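Local coordinates for putative peptide ABC-transport system periplasmic peptide-binding protein (Campylobacter jejuni, PDB 4OEV) that binds nickel outside the cytoplasm as the solute-binding component of an ABC-type importer, holding the metal through histidines with an oxalate ion bound alongside, at residues 271-275 and 346-350. Residues are numbered along the deposited sequence.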
# COMPACT_ATOMS: atom_id res chain seq x y z
N ILE A 271 1.74 23.60 0.84
CA ILE A 271 2.02 22.45 1.70
C ILE A 271 3.28 21.71 1.29
O ILE A 271 4.15 21.39 2.11
CB ILE A 271 0.83 21.47 1.67
CG1 ILE A 271 -0.29 21.96 2.58
CG2 ILE A 271 1.26 20.06 2.08
CD1 ILE A 271 -1.51 21.09 2.45
N VAL A 272 3.38 21.40 0.00
CA VAL A 272 4.52 20.68 -0.49
C VAL A 272 5.78 21.51 -0.39
O VAL A 272 6.85 21.01 0.00
CB VAL A 272 4.30 20.25 -1.95
CG1 VAL A 272 5.60 19.74 -2.55
CG2 VAL A 272 3.23 19.21 -1.99
N LYS A 273 5.67 22.78 -0.74
CA LYS A 273 6.79 23.69 -0.64
C LYS A 273 7.28 23.77 0.80
O LYS A 273 8.47 23.62 1.06
CB LYS A 273 6.40 25.08 -1.15
CG LYS A 273 7.48 26.13 -0.98
CD LYS A 273 6.97 27.52 -1.42
CE LYS A 273 5.75 27.96 -0.57
NZ LYS A 273 4.87 29.03 -1.16
N ASN A 274 6.36 24.01 1.73
CA ASN A 274 6.75 24.37 3.08
C ASN A 274 6.85 23.22 4.07
O ASN A 274 7.85 23.10 4.78
CB ASN A 274 5.82 25.45 3.60
CG ASN A 274 5.88 26.71 2.73
OD1 ASN A 274 6.97 27.19 2.40
ND2 ASN A 274 4.71 27.23 2.35
N LEU A 275 5.83 22.39 4.16
CA LEU A 275 5.88 21.30 5.13
C LEU A 275 6.82 20.18 4.70
O LEU A 275 7.63 19.66 5.50
CB LEU A 275 4.49 20.73 5.37
CG LEU A 275 4.39 19.50 6.27
CD1 LEU A 275 4.93 19.82 7.67
CD2 LEU A 275 2.94 19.07 6.31
N SER A 346 0.76 17.02 11.06
CA SER A 346 1.00 18.35 10.49
C SER A 346 -0.03 18.66 9.42
O SER A 346 -0.59 19.75 9.37
CB SER A 346 2.40 18.47 9.90
OG SER A 346 3.36 18.57 10.95
N LEU A 347 -0.28 17.69 8.55
CA LEU A 347 -1.29 17.88 7.53
C LEU A 347 -2.71 18.12 8.05
O LEU A 347 -3.42 18.95 7.48
CB LEU A 347 -1.30 16.64 6.59
CG LEU A 347 -0.11 16.59 5.64
CD1 LEU A 347 -0.14 15.21 4.93
CD2 LEU A 347 -0.08 17.76 4.66
N ALA A 348 -3.13 17.40 9.11
CA ALA A 348 -4.44 17.59 9.70
C ALA A 348 -4.55 19.01 10.28
O ALA A 348 -5.62 19.65 10.21
CB ALA A 348 -4.70 16.58 10.79
N GLY A 349 -3.46 19.48 10.86
CA GLY A 349 -3.37 20.86 11.35
C GLY A 349 -3.49 21.91 10.26
O GLY A 349 -4.17 22.93 10.44
N ILE A 350 -2.85 21.68 9.12
CA ILE A 350 -2.88 22.61 8.01
C ILE A 350 -4.29 22.65 7.39
O ILE A 350 -4.85 23.75 7.17
CB ILE A 350 -1.81 22.25 6.97
CG1 ILE A 350 -0.43 22.49 7.56
CG2 ILE A 350 -1.95 23.12 5.73
CD1 ILE A 350 0.71 21.98 6.69
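Segment 271-275 lies on the short helix 268-274, and residues 346-350 form one turn of the longer helix 342-357. Ile271 CA lies 8.0 Å from Ile350 CA, and Leu275 CA lies 7.8 Å from Ser346 CA. Side chains fill the gap.

Apolar packing dominates the contact. Ile271 and Leu275 are four residues apart, so they project from the same face of their helical turn. The backbone bond from Leu275 N to Ile271 O, 2.8 Å, holds that spacing. Both point toward the second helix. Ile271 CG2 meets Leu347 CD2 at 3.7 Å, and Ile271 CG1 meets Ile350 CG2 at 3.7 Å. Leu275 CD2 touches the same two residues, 3.7 Å from Leu347 CD2 and 3.7 Å from Ile350 CD1. The CA-to-CB bond of Leu347 points sideways to segment 271-275, but its CD2 methyl still reaches both partners.

One contact involves a polar residue through its carbon. Leu275 CD1 rests 3.6 Å from Ser346 CB. Ser346 OG hydrogen-bonds weakly to Pro342 O.

This is helix-to-helix packing inside the family 5 solute-binding region. Ala348 packs on Ile335 and Ala337 of strand 329-338, so helix 342-357 lies between that strand and helix 268-274. The side chain of Leu347 is about 10 Å from the oxalate and about 13 Å from the nickel, but the same helix carries Arg344, which lines the oxalate pocket.

No hydrogen bond or salt bridge joins the two segments, which together bury 241 Å². Their association rests on close van der Waals fit and the burial of aliphatic groups.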